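Local coordinates for Poly(A) ribonuclease POP2 (Saccharomyces cerevisiae, PDB 1UOC), which degrades poly(A) tails of mRNA as a 3'-exoribonuclease subunit of the CCR4-NOT deadenylase complex, through the RNase D domain described here, at residues F104-D107 / P108-I112; N127-K130 / H131-L134; L202-K205 / I206-F210; G248-S251 / L252-L255; A276-Q279 / G280-Y283. One frame throughout, in Å; residues are numbered along the deposited sequence.

Contact 1: residues F104-D107 / P108-I112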
loop_
_atom_site.group_PDB
_atom_site.type_symbol
_atom_site.label_atom_id
_atom_site.label_comp_id
_atom_site.label_asym_id
_atom_site.label_seq_id
_atom_site.Cartn_x
_atom_site.Cartn_y
_atom_site.Cartn_z
ATOM N N PHE A 104 -3.519 -6.964 -12.645
ATOM C CA PHE A 104 -3.786 -8.396 -12.611
ATOM C C PHE A 104 -4.808 -8.896 -13.614
ATOM O O PHE A 104 -5.644 -8.131 -14.114
ATOM C CB PHE A 104 -4.203 -8.817 -11.202
ATOM C CG PHE A 104 -3.149 -8.573 -10.169
ATOM C CD1 PHE A 104 -3.126 -7.392 -9.439
ATOM C CD2 PHE A 104 -2.152 -9.516 -9.944
ATOM C CE1 PHE A 104 -2.121 -7.151 -8.488
ATOM C CE2 PHE A 104 -1.143 -9.285 -9.001
ATOM C CZ PHE A 104 -1.130 -8.099 -8.273
ATOM N N GLU A 105 -4.742 -10.190 -13.899
ATOM C CA GLU A 105 -5.659 -10.799 -14.848
ATOM C C GLU A 105 -7.090 -10.632 -14.376
ATOM O O GLU A 105 -7.372 -10.681 -13.181
ATOM C CB GLU A 105 -5.338 -12.285 -15.041
ATOM C CG GLU A 105 -5.725 -13.197 -13.892
ATOM C CD GLU A 105 -5.089 -14.580 -14.023
ATOM O OE1 GLU A 105 -5.511 -15.516 -13.311
ATOM O OE2 GLU A 105 -4.155 -14.724 -14.838
ATOM N N PHE A 106 -7.989 -10.426 -15.329
ATOM C CA PHE A 106 -9.390 -10.234 -15.026
ATOM C C PHE A 106 -10.243 -11.005 -16.028
ATOM O O PHE A 106 -10.001 -10.946 -17.231
ATOM C CB PHE A 106 -9.717 -8.745 -15.081
ATOM C CG PHE A 106 -11.145 -8.439 -14.803
ATOM C CD1 PHE A 106 -11.690 -8.678 -13.544
ATOM C CD2 PHE A 106 -11.957 -7.924 -15.807
ATOM C CE1 PHE A 106 -13.026 -8.411 -13.286
ATOM C CE2 PHE A 106 -13.295 -7.654 -15.562
ATOM C CZ PHE A 106 -13.832 -7.898 -14.296
ATOM N N ASP A 107 -11.245 -11.715 -15.521
ATOM C CA ASP A 107 -12.134 -12.528 -16.352
ATOM C C ASP A 107 -13.383 -11.756 -16.785
ATOM O O ASP A 107 -14.269 -11.490 -15.977
ATOM C CB ASP A 107 -12.538 -13.783 -15.573
ATOM C CG ASP A 107 -11.723 -13.952 -14.294
ATOM O OD1 ASP A 107 -11.873 -13.110 -13.374
ATOM O OD2 ASP A 107 -10.920 -14.913 -14.210
ATOM N N PRO A 108 -13.461 -11.394 -18.076
ATOM C CA PRO A 108 -14.573 -10.646 -18.674
ATOM C C PRO A 108 -15.952 -11.279 -18.493
ATOM O O PRO A 108 -16.967 -10.652 -18.794
ATOM C CB PRO A 108 -14.178 -10.565 -20.148
ATOM C CG PRO A 108 -12.687 -10.592 -20.099
ATOM C CD PRO A 108 -12.428 -11.673 -19.088
ATOM N N LYS A 109 -15.992 -12.516 -18.007
ATOM C CA LYS A 109 -17.267 -13.188 -17.817
ATOM C C LYS A 109 -17.620 -13.407 -16.344
ATOM O O LYS A 109 -18.737 -13.809 -16.031
ATOM C CB LYS A 109 -17.269 -14.517 -18.576
ATOM C CG LYS A 109 -18.642 -15.206 -18.697
ATOM C CD LYS A 109 -19.588 -14.520 -19.696
ATOM C CE LYS A 109 -20.449 -13.440 -19.046
ATOM N NZ LYS A 109 -21.408 -13.989 -18.042
ATOM N N LYS A 110 -16.682 -13.147 -15.438
ATOM C CA LYS A 110 -16.975 -13.302 -14.015
ATOM C C LYS A 110 -18.036 -12.253 -13.668
ATOM O O LYS A 110 -17.787 -11.049 -13.719
ATOM C CB LYS A 110 -15.706 -13.109 -13.168
ATOM C CG LYS A 110 -15.074 -11.721 -13.250
ATOM C CD LYS A 110 -15.351 -10.883 -12.007
ATOM C CE LYS A 110 -14.441 -11.274 -10.848
ATOM N NZ LYS A 110 -14.600 -12.697 -10.438
ATOM N N GLU A 111 -19.226 -12.731 -13.326
ATOM C CA GLU A 111 -20.377 -11.883 -13.019
ATOM C C GLU A 111 -20.405 -11.338 -11.587
ATOM O O GLU A 111 -21.475 -11.129 -11.022
ATOM C CB GLU A 111 -21.636 -12.706 -13.286
ATOM C CG GLU A 111 -22.840 -11.937 -13.758
ATOM C CD GLU A 111 -23.582 -12.683 -14.853
ATOM O OE1 GLU A 111 -23.684 -13.927 -14.758
ATOM O OE2 GLU A 111 -24.065 -12.031 -15.803
ATOM N N ILE A 112 -19.231 -11.071 -11.025
ATOM C CA ILE A 112 -19.092 -10.599 -9.641
ATOM C C ILE A 112 -19.298 -9.104 -9.317
ATOM O O ILE A 112 -19.214 -8.713 -8.150
ATOM C CB ILE A 112 -17.694 -11.069 -9.063
ATOM C CG1 ILE A 112 -17.723 -12.582 -8.801
ATOM C CG2 ILE A 112 -17.346 -10.345 -7.764
ATOM C CD1 ILE A 112 -17.638 -13.449 -10.046
#
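Lys110 N donates to Asp107 O at 3.0 Å with an N-H...O angle of 155°, closing a type I beta turn from Asp107 to Lys110, although the modelled place of that carbonyl oxygen is less certain. The turn lies at the surface of the nuclease domain, in the loop between strand 99-103 and helix 115-123. With its CG between the backbone N and the carbonyl carbon (chi1 63°), the Lys110 side chain folds back over the turn and bends at each later torsion. Its methylenes do most of the touching. Lys110 CD comes to 3.6 Å from Phe106 CE1, the chain crossing the aromatic side chain at about a right angle. The Phe106 ring also meets the ring of Phe128 and touches Ile79 and Met113. Lys110 NZ stands 4.0 Å from Asp107 OD1, beyond salt-bridge range. A serine in place of Lys110 would probably uncover the CE1 side of the Phe106 ring and leave the Asp107 carboxylate without its nearby positive charge. The opposite charges may still attract, but within this contact the lysine appears to act mainly through its methylenes.

Contact 2: residues N127-K130 / H131-L134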
loop_
_atom_site.group_PDB
_atom_site.type_symbol
_atom_site.label_atom_id
_atom_site.label_comp_id
_atom_site.label_asym_id
_atom_site.label_seq_id
_atom_site.Cartn_x
_atom_site.Cartn_y
_atom_site.Cartn_z
ATOM N N ASN A 127 -8.676 -0.323 -18.272
ATOM C CA ASN A 127 -9.051 -0.914 -19.548
ATOM C C ASN A 127 -9.143 -2.408 -19.271
ATOM O O ASN A 127 -8.129 -3.083 -19.084
ATOM C CB ASN A 127 -7.999 -0.627 -20.623
ATOM C CG ASN A 127 -8.367 -1.226 -21.975
ATOM O OD1 ASN A 127 -8.057 -0.659 -23.018
ATOM N ND2 ASN A 127 -9.022 -2.384 -21.959
ATOM N N PHE A 128 -10.369 -2.913 -19.229
ATOM C CA PHE A 128 -10.603 -4.320 -18.937
ATOM C C PHE A 128 -10.007 -5.264 -19.967
ATOM O O PHE A 128 -9.623 -6.384 -19.631
ATOM C CB PHE A 128 -12.109 -4.586 -18.794
ATOM C CG PHE A 128 -12.732 -3.926 -17.596
ATOM C CD1 PHE A 128 -12.364 -4.299 -16.310
ATOM C CD2 PHE A 128 -13.683 -2.923 -17.756
ATOM C CE1 PHE A 128 -12.937 -3.681 -15.195
ATOM C CE2 PHE A 128 -14.261 -2.302 -16.648
ATOM C CZ PHE A 128 -13.886 -2.681 -15.371
ATOM N N GLU A 129 -9.913 -4.825 -21.216
ATOM C CA GLU A 129 -9.371 -5.697 -22.248
ATOM C C GLU A 129 -7.881 -5.972 -22.049
ATOM O O GLU A 129 -7.385 -7.047 -22.379
ATOM C CB GLU A 129 -9.612 -5.107 -23.635
ATOM C CG GLU A 129 -9.350 -6.121 -24.735
ATOM C CD GLU A 129 -9.849 -5.679 -26.091
ATOM O OE1 GLU A 129 -10.192 -6.569 -26.898
ATOM O OE2 GLU A 129 -9.891 -4.455 -26.354
ATOM N N LYS A 130 -7.168 -4.988 -21.518
ATOM C CA LYS A 130 -5.748 -5.149 -21.259
ATOM C C LYS A 130 -5.557 -6.127 -20.102
ATOM O O LYS A 130 -4.602 -6.898 -20.081
ATOM C CB LYS A 130 -5.118 -3.798 -20.902
ATOM C CG LYS A 130 -5.064 -2.798 -22.044
ATOM C CD LYS A 130 -4.336 -1.549 -21.587
ATOM C CE LYS A 130 -4.105 -0.572 -22.731
ATOM N NZ LYS A 130 -3.569 0.727 -22.220
ATOM N N HIS A 131 -6.480 -6.096 -19.144
ATOM C CA HIS A 131 -6.405 -6.969 -17.975
ATOM C C HIS A 131 -6.683 -8.415 -18.335
ATOM O O HIS A 131 -6.084 -9.340 -17.779
ATOM C CB HIS A 131 -7.386 -6.491 -16.904
ATOM C CG HIS A 131 -6.874 -5.338 -16.097
ATOM N ND1 HIS A 131 -6.099 -5.507 -14.968
ATOM C CD2 HIS A 131 -6.981 -4.001 -16.280
ATOM C CE1 HIS A 131 -5.749 -4.326 -14.496
ATOM N NE2 HIS A 131 -6.270 -3.393 -15.274
ATOM N N GLU A 132 -7.600 -8.596 -19.276
ATOM C CA GLU A 132 -7.980 -9.915 -19.743
ATOM C C GLU A 132 -6.855 -10.580 -20.534
ATOM O O GLU A 132 -6.592 -11.766 -20.366
ATOM C CB GLU A 132 -9.239 -9.815 -20.621
ATOM C CG GLU A 132 -9.448 -11.012 -21.543
ATOM C CD GLU A 132 -10.623 -10.840 -22.496
ATOM O OE1 GLU A 132 -10.751 -9.758 -23.111
ATOM O OE2 GLU A 132 -11.413 -11.800 -22.640
ATOM N N ASN A 133 -6.182 -9.818 -21.383
ATOM C CA ASN A 133 -5.132 -10.402 -22.210
ATOM C C ASN A 133 -3.694 -10.242 -21.738
ATOM O O ASN A 133 -2.820 -10.981 -22.186
ATOM C CB ASN A 133 -5.237 -9.869 -23.642
ATOM C CG ASN A 133 -6.597 -10.115 -24.255
ATOM O OD1 ASN A 133 -7.157 -11.210 -24.144
ATOM N ND2 ASN A 133 -7.134 -9.098 -24.920
ATOM N N LEU A 134 -3.430 -9.290 -20.853
ATOM C CA LEU A 134 -2.060 -9.104 -20.395
ATOM C C LEU A 134 -1.934 -9.034 -18.882
ATOM O O LEU A 134 -0.838 -8.881 -18.358
ATOM C CB LEU A 134 -1.479 -7.840 -21.022
ATOM C CG LEU A 134 -1.504 -7.827 -22.554
ATOM C CD1 LEU A 134 -0.876 -6.562 -23.057
ATOM C CD2 LEU A 134 -0.764 -9.033 -23.105
#
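The short helix 128-134 begins here, with Asn127 at its N-cap position, and the contact spans the N-cap and the whole of this short helix. Glu132 N donates to Phe128 O at 3.0 Å, Asn133 N to Glu129 O at 3.2 Å and Leu134 N to Lys130 O at 2.8 Å. At the very start the bonding is poorer: His131 N reaches Asn127 O only weakly, at 3.4 Å. The same carbonyl oxygen lies in the plane of the His131 imidazole, at its edge, 3.2 Å from His131 CD2. CG of His131 stands beside its own backbone N (chi1 -80°), which directs the ring back toward the helix start. There ND1 bonds to Phe104 O, and Trp20 meets the ring edge-to-face. On the outer side Glu129 and Asn133, one turn apart, cross with their carboxylate and amide planes 44° apart, Glu129 CG lying 3.7 Å from Asn133 ND2. Glu129 OE1 and Glu132 OE1 are 5.0 Å apart, a like-charge proximity that solvent on this exposed face, and the amino end of the helix, would probably ease. Buried His131, by contrast, uses its polar ND1 to tie the helix to the chain leaving strand 99-103.

Contact 3: residues L202-K205 / I206-F210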
loop_
_atom_site.group_PDB
_atom_site.type_symbol
_atom_site.label_atom_id
_atom_site.label_comp_id
_atom_site.label_asym_id
_atom_site.label_seq_id
_atom_site.Cartn_x
_atom_site.Cartn_y
_atom_site.Cartn_z
ATOM N N LEU A 202 -3.209 5.770 10.576
ATOM C CA LEU A 202 -3.225 5.762 12.024
ATOM C C LEU A 202 -2.267 6.813 12.610
ATOM O O LEU A 202 -2.631 7.534 13.537
ATOM C CB LEU A 202 -2.891 4.349 12.505
ATOM C CG LEU A 202 -2.822 4.071 13.998
ATOM C CD1 LEU A 202 -1.441 4.422 14.484
ATOM C CD2 LEU A 202 -3.899 4.850 14.744
ATOM N N VAL A 203 -1.055 6.919 12.074
ATOM C CA VAL A 203 -0.107 7.902 12.581
ATOM C C VAL A 203 -0.692 9.314 12.460
ATOM O O VAL A 203 -0.555 10.138 13.372
ATOM C CB VAL A 203 1.237 7.859 11.803
ATOM C CG1 VAL A 203 2.159 8.977 12.280
ATOM C CG2 VAL A 203 1.920 6.521 11.998
ATOM N N TYR A 204 -1.345 9.580 11.329
ATOM C CA TYR A 204 -1.947 10.874 11.067
ATOM C C TYR A 204 -3.181 11.092 11.939
ATOM O O TYR A 204 -3.368 12.180 12.483
ATOM C CB TYR A 204 -2.316 10.979 9.581
ATOM C CG TYR A 204 -2.891 12.315 9.144
ATOM C CD1 TYR A 204 -2.235 13.515 9.430
ATOM C CD2 TYR A 204 -4.077 12.374 8.412
ATOM C CE1 TYR A 204 -2.748 14.734 8.997
ATOM C CE2 TYR A 204 -4.597 13.586 7.971
ATOM C CZ TYR A 204 -3.930 14.758 8.267
ATOM O OH TYR A 204 -4.453 15.956 7.832
ATOM N N LYS A 205 -4.017 10.067 12.078
ATOM C CA LYS A 205 -5.212 10.209 12.895
ATOM C C LYS A 205 -4.877 10.635 14.314
ATOM O O LYS A 205 -5.568 11.468 14.887
ATOM C CB LYS A 205 -6.040 8.913 12.946
ATOM C CG LYS A 205 -7.258 9.049 13.876
ATOM C CD LYS A 205 -8.351 8.000 13.643
ATOM C CE LYS A 205 -8.004 6.644 14.234
ATOM N NZ LYS A 205 -6.764 6.071 13.629
ATOM N N ILE A 206 -3.821 10.077 14.894
ATOM C CA ILE A 206 -3.501 10.465 16.251
ATOM C C ILE A 206 -2.782 11.807 16.295
ATOM O O ILE A 206 -2.777 12.470 17.328
ATOM C CB ILE A 206 -2.694 9.366 17.009
ATOM C CG1 ILE A 206 -1.197 9.558 16.842
ATOM C CG2 ILE A 206 -3.108 7.989 16.520
ATOM C CD1 ILE A 206 -0.403 8.725 17.826
ATOM N N ILE A 207 -2.174 12.218 15.188
ATOM C CA ILE A 207 -1.517 13.524 15.162
ATOM C C ILE A 207 -2.653 14.524 15.005
ATOM O O ILE A 207 -2.810 15.450 15.799
ATOM C CB ILE A 207 -0.579 13.708 13.943
ATOM C CG1 ILE A 207 0.724 12.935 14.137
ATOM C CG2 ILE A 207 -0.290 15.192 13.736
ATOM C CD1 ILE A 207 1.687 13.080 12.965
ATOM N N GLN A 208 -3.445 14.309 13.960
ATOM C CA GLN A 208 -4.587 15.154 13.642
ATOM C C GLN A 208 -5.730 14.733 14.544
ATOM O O GLN A 208 -6.832 14.435 14.081
ATOM C CB GLN A 208 -4.974 14.976 12.166
ATOM C CG GLN A 208 -5.246 16.279 11.421
ATOM C CD GLN A 208 -4.186 17.329 11.694
ATOM O OE1 GLN A 208 -4.148 17.911 12.777
ATOM N NE2 GLN A 208 -3.314 17.570 10.719
ATOM N N GLU A 209 -5.439 14.709 15.842
ATOM C CA GLU A 209 -6.389 14.330 16.882
ATOM C C GLU A 209 -5.792 14.914 18.161
ATOM O O GLU A 209 -6.446 14.999 19.201
ATOM C CB GLU A 209 -6.477 12.802 16.979
ATOM C CG GLU A 209 -7.778 12.249 17.535
ATOM C CD GLU A 209 -7.928 10.750 17.282
ATOM O OE1 GLU A 209 -7.127 9.961 17.831
ATOM O OE2 GLU A 209 -8.846 10.359 16.528
ATOM N N PHE A 210 -4.529 15.317 18.047
ATOM C CA PHE A 210 -3.769 15.915 19.138
ATOM C C PHE A 210 -3.908 17.432 19.043
ATOM O O PHE A 210 -3.642 18.154 20.007
ATOM C CB PHE A 210 -2.292 15.537 19.013
ATOM C CG PHE A 210 -1.752 14.778 20.188
ATOM C CD1 PHE A 210 -2.267 13.529 20.525
ATOM C CD2 PHE A 210 -0.709 15.301 20.947
ATOM C CE1 PHE A 210 -1.750 12.811 21.602
ATOM C CE2 PHE A 210 -0.187 14.591 22.023
ATOM C CZ PHE A 210 -0.706 13.344 22.353
#
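One face of the Tyr204 ring is covered by Gln208, whose CB lies 4.1 Å from the ring centroid and 17° off the normal, a CH-pi contact displaced toward the rim. The two side chains run alongside each other in the same direction. Bent at chi2, the glutamine carries its amide along to the hydroxyl end of the ring, with the amide plane nearly perpendicular to that of the ring (86°). From there NE2 gives a weak hydrogen bond, 3.5 Å long, to Tyr204 OH. Thr231 and Leu232 of helix 229-235 also touch the tyrosine. Tyr204 lies in the last turns of helix 200-207, and Gln208 just past its end; the helix follows strand 197-199, an outermost strand of the central sheet. The last turn is drawn in by Gln208 N, only 2.6 Å from Tyr204 O and almost in line with its C=O bond. Gln208 is then the centre of an inverse gamma turn, closed by Glu209 N to Ile207 O at 2.7 Å; Phe210 N reaches the same oxygen at 2.8 Å, from the same face of its plane. On the apolar sides of the helix, Leu202 CD2 meets Ile206 CG2 obliquely at 3.7 Å, and Val203 CG1 lies beside Ile207 CD1 at 4.2 Å. Lys205 and Glu209 run side by side as well, though the position of Glu209 is less certain.

Contact 4: residues G248-S251 / L252-L255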
loop_
_atom_site.group_PDB
_atom_site.type_symbol
_atom_site.label_atom_id
_atom_site.label_comp_id
_atom_site.label_asym_id
_atom_site.label_seq_id
_atom_site.Cartn_x
_atom_site.Cartn_y
_atom_site.Cartn_z
ATOM N N GLY A 248 -1.241 3.019 -8.638
ATOM C CA GLY A 248 0.191 3.188 -8.478
ATOM C C GLY A 248 0.460 4.544 -7.864
ATOM O O GLY A 248 1.255 4.671 -6.939
ATOM N N GLY A 249 -0.232 5.559 -8.369
ATOM C CA GLY A 249 -0.072 6.909 -7.858
ATOM C C GLY A 249 -0.376 7.007 -6.380
ATOM O O GLY A 249 0.256 7.782 -5.657
ATOM N N GLN A 250 -1.347 6.213 -5.930
ATOM C CA GLN A 250 -1.731 6.194 -4.525
ATOM C C GLN A 250 -0.593 5.687 -3.641
ATOM O O GLN A 250 -0.345 6.242 -2.574
ATOM C CB GLN A 250 -2.970 5.313 -4.317
ATOM C CG GLN A 250 -4.291 5.953 -4.737
ATOM C CD GLN A 250 -4.709 7.083 -3.811
ATOM O OE1 GLN A 250 -5.019 6.859 -2.637
ATOM N NE2 GLN A 250 -4.709 8.311 -4.330
ATOM N N SER A 251 0.091 4.631 -4.068
ATOM C CA SER A 251 1.186 4.110 -3.255
ATOM C C SER A 251 2.253 5.190 -3.227
ATOM O O SER A 251 2.875 5.440 -2.201
ATOM C CB SER A 251 1.749 2.793 -3.828
ATOM O OG SER A 251 2.405 2.984 -5.081
ATOM N N LEU A 252 2.436 5.856 -4.361
ATOM C CA LEU A 252 3.404 6.933 -4.463
ATOM C C LEU A 252 3.072 8.103 -3.516
ATOM O O LEU A 252 3.943 8.604 -2.804
ATOM C CB LEU A 252 3.481 7.430 -5.914
ATOM C CG LEU A 252 4.267 8.730 -6.143
ATOM C CD1 LEU A 252 5.695 8.609 -5.602
ATOM C CD2 LEU A 252 4.267 9.044 -7.637
ATOM N N LEU A 253 1.812 8.527 -3.506
ATOM C CA LEU A 253 1.379 9.643 -2.663
ATOM C C LEU A 253 1.582 9.306 -1.196
ATOM O O LEU A 253 1.993 10.147 -0.392
ATOM C CB LEU A 253 -0.109 9.962 -2.920
ATOM C CG LEU A 253 -0.675 11.238 -2.275
ATOM C CD1 LEU A 253 0.168 12.438 -2.684
ATOM C CD2 LEU A 253 -2.133 11.451 -2.703
ATOM N N MET A 254 1.266 8.063 -0.867
ATOM C CA MET A 254 1.382 7.518 0.477
ATOM C C MET A 254 2.812 7.641 0.983
ATOM O O MET A 254 3.061 8.200 2.049
ATOM C CB MET A 254 0.978 6.045 0.424
ATOM C CG MET A 254 0.533 5.419 1.719
ATOM S SD MET A 254 0.109 3.680 1.455
ATOM C CE MET A 254 -1.228 3.865 0.282
ATOM N N LEU A 255 3.760 7.111 0.213
ATOM C CA LEU A 255 5.177 7.149 0.588
ATOM C C LEU A 255 5.744 8.580 0.693
ATOM O O LEU A 255 6.517 8.893 1.599
ATOM C CB LEU A 255 5.991 6.349 -0.432
ATOM C CG LEU A 255 7.469 6.152 -0.131
ATOM C CD1 LEU A 255 7.605 5.341 1.166
ATOM C CD2 LEU A 255 8.154 5.444 -1.295
#
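Gly248 O takes two donors on the buried side of the helix: Ser251 OG at 2.8 Å and Leu252 N at 3.1 Å, both in the carbonyl plane, the hydroxyl on a lone pair. Ser251 reaches back because its OG is held between the backbone N and the carbonyl carbon (chi1 67°). With an alanine here, Gly248 O would probably lose its second donor and a small gap would open against Ser44 and Ser84, which the serine touches. The remaining backbone bonds are regular, Leu253 N reaching Gly249 O at 2.8 Å and Leu255 N reaching Ser251 O at 3.1 Å. This is the start of helix 247-264, which packs on the central sheet of the DEDD nuclease fold and carries Gln250, predicted with Ser44, Glu46 and Asp166 to bind the catalytic divalent metal. Within this stretch Gln250, partly exposed, is the loosely packed residue, though it also touches Ser44 and Leu229. It leaves the backbone heading away from the following turn, and NE2 approaches Leu253 CD2 no closer than 4.4 Å; that NE2 is instead fixed by a hydrogen bond to Phe244 O. Met254 turns back on the same turn, its chain bent at chi3 so that CE comes to 3.8 Å from Gln250 O.

Contact 5: residues A276-Q279 / G280-Y283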
loop_
_atom_site.group_PDB
_atom_site.type_symbol
_atom_site.label_atom_id
_atom_site.label_comp_id
_atom_site.label_asym_id
_atom_site.label_seq_id
_atom_site.Cartn_x
_atom_site.Cartn_y
_atom_site.Cartn_z
ATOM N N ALA A 276 7.687 5.317 16.188
ATOM C CA ALA A 276 7.937 3.896 16.372
ATOM C C ALA A 276 6.960 3.251 17.334
ATOM O O ALA A 276 6.665 2.062 17.218
ATOM C CB ALA A 276 9.359 3.678 16.854
ATOM N N LYS A 277 6.458 4.033 18.280
ATOM C CA LYS A 277 5.508 3.525 19.263
ATOM C C LYS A 277 4.332 2.852 18.557
ATOM O O LYS A 277 3.691 1.963 19.108
ATOM C CB LYS A 277 5.003 4.676 20.134
ATOM C CG LYS A 277 4.027 4.283 21.234
ATOM C CD LYS A 277 3.452 5.543 21.883
ATOM C CE LYS A 277 2.400 5.230 22.941
ATOM N NZ LYS A 277 1.643 6.455 23.348
ATOM N N TYR A 278 4.052 3.276 17.332
ATOM C CA TYR A 278 2.953 2.690 16.580
ATOM C C TYR A 278 3.375 1.730 15.472
ATOM O O TYR A 278 2.571 1.349 14.628
ATOM C CB TYR A 278 2.060 3.786 16.008
ATOM C CG TYR A 278 1.141 4.378 17.039
ATOM C CD1 TYR A 278 1.605 5.306 17.968
ATOM C CD2 TYR A 278 -0.183 3.969 17.119
ATOM C CE1 TYR A 278 0.762 5.810 18.958
ATOM C CE2 TYR A 278 -1.035 4.464 18.095
ATOM C CZ TYR A 278 -0.561 5.381 19.014
ATOM O OH TYR A 278 -1.411 5.854 19.987
ATOM N N GLN A 279 4.638 1.338 15.477
ATOM C CA GLN A 279 5.117 0.378 14.493
ATOM C C GLN A 279 4.278 -0.878 14.686
ATOM O O GLN A 279 3.914 -1.217 15.811
ATOM C CB GLN A 279 6.603 0.055 14.742
ATOM C CG GLN A 279 7.248 -0.859 13.718
ATOM C CD GLN A 279 6.783 -2.296 13.841
ATOM O OE1 GLN A 279 6.329 -2.904 12.864
ATOM N NE2 GLN A 279 6.896 -2.854 15.044
ATOM N N GLY A 280 3.957 -1.552 13.589
ATOM C CA GLY A 280 3.191 -2.787 13.650
ATOM C C GLY A 280 1.755 -2.713 14.136
ATOM O O GLY A 280 1.078 -3.735 14.224
ATOM N N VAL A 281 1.274 -1.513 14.432
ATOM C CA VAL A 281 -0.088 -1.362 14.930
ATOM C C VAL A 281 -1.091 -1.287 13.796
ATOM O O VAL A 281 -1.021 -0.398 12.947
ATOM C CB VAL A 281 -0.223 -0.101 15.820
ATOM C CG1 VAL A 281 -1.659 0.074 16.265
ATOM C CG2 VAL A 281 0.687 -0.233 17.040
ATOM N N ILE A 282 -2.018 -2.235 13.795
ATOM C CA ILE A 282 -3.068 -2.324 12.790
ATOM C C ILE A 282 -4.384 -1.813 13.368
ATOM O O ILE A 282 -4.972 -0.841 12.884
ATOM C CB ILE A 282 -3.334 -3.784 12.388
ATOM C CG1 ILE A 282 -2.056 -4.451 11.899
ATOM C CG2 ILE A 282 -4.407 -3.840 11.318
ATOM C CD1 ILE A 282 -2.228 -5.936 11.630
ATOM N N TYR A 283 -4.826 -2.497 14.417
ATOM C CA TYR A 283 -6.094 -2.228 15.083
ATOM C C TYR A 283 -6.069 -1.405 16.367
ATOM O O TYR A 283 -6.975 -1.521 17.191
ATOM C CB TYR A 283 -6.794 -3.563 15.360
ATOM C CG TYR A 283 -7.305 -4.256 14.112
ATOM C CD1 TYR A 283 -6.895 -5.547 13.781
ATOM C CD2 TYR A 283 -8.209 -3.619 13.268
ATOM C CE1 TYR A 283 -7.384 -6.187 12.631
ATOM C CE2 TYR A 283 -8.703 -4.239 12.126
ATOM C CZ TYR A 283 -8.291 -5.522 11.809
ATOM O OH TYR A 283 -8.801 -6.120 10.671
HETATM O O HOH W 1 0.738 1.373 12.426
#
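A type II beta turn from Tyr278 to Val281 organises this stretch of the carboxyl-terminal tail, with Gly280 at its third position. The positive phi there (66°) suits glycine, and a CB would run into Gln279 O. Among the backbone bonds, Val281 N donates to Tyr278 O at 3.1 Å, coming from above the carbonyl plane, 50° out of it. Just before, Gln279 N bonds to Ala276 O at 2.8 Å, linking the turn to the preceding 3-10 segment. Apolar contact is modest: Tyr278 CD2 and Val281 CG1 are 4.3 Å apart, and the Tyr278 ring is further packed by the ring of Phe269. The other valine methyl, Val281 CG2, lies 3.4 Å from the carbonyl oxygen Tyr278 O. The side-chain polar contact is made by Gln279, which bends at chi2 (-73°) and folds back over the peptide of Gly280. Its OE1 comes within 2.8 Å of Gly280 N, but at an angle too poor for a hydrogen bond; OE1 instead accepts from Phe197 N, and the backbone of Gly280 bonds to Phe197 too, fastening the turn beside strand 197-199. Finally, one water bridges the turn, donating to Tyr278 O at 2.9 Å and to Val281 O at a short 2.5 Å.

How the contacts relate
The five contacts follow one another along the chain in the order 1, 2, 3, 4, 5, and four of them form two touching pairs. Contacts 1 and 2, with centres about 10 Å apart, join the loop after strand 99-103 to helix 128-134. Contacts 3 and 5, centres about 13 Å apart, meet where Leu202 and Ile206 of helix 200-207 pack on Tyr278, so the carboxyl-terminal tail packs on the helix that follows strand 197-199, an outermost strand of the sheet. These pairs lie on opposite sides of the chain's centre, the centres of contacts 1 and 3 being about 38 Å apart. Contact 4, on helix 247-264, lies nearest the middle of the chain and holds Gln250 of the predicted metal site.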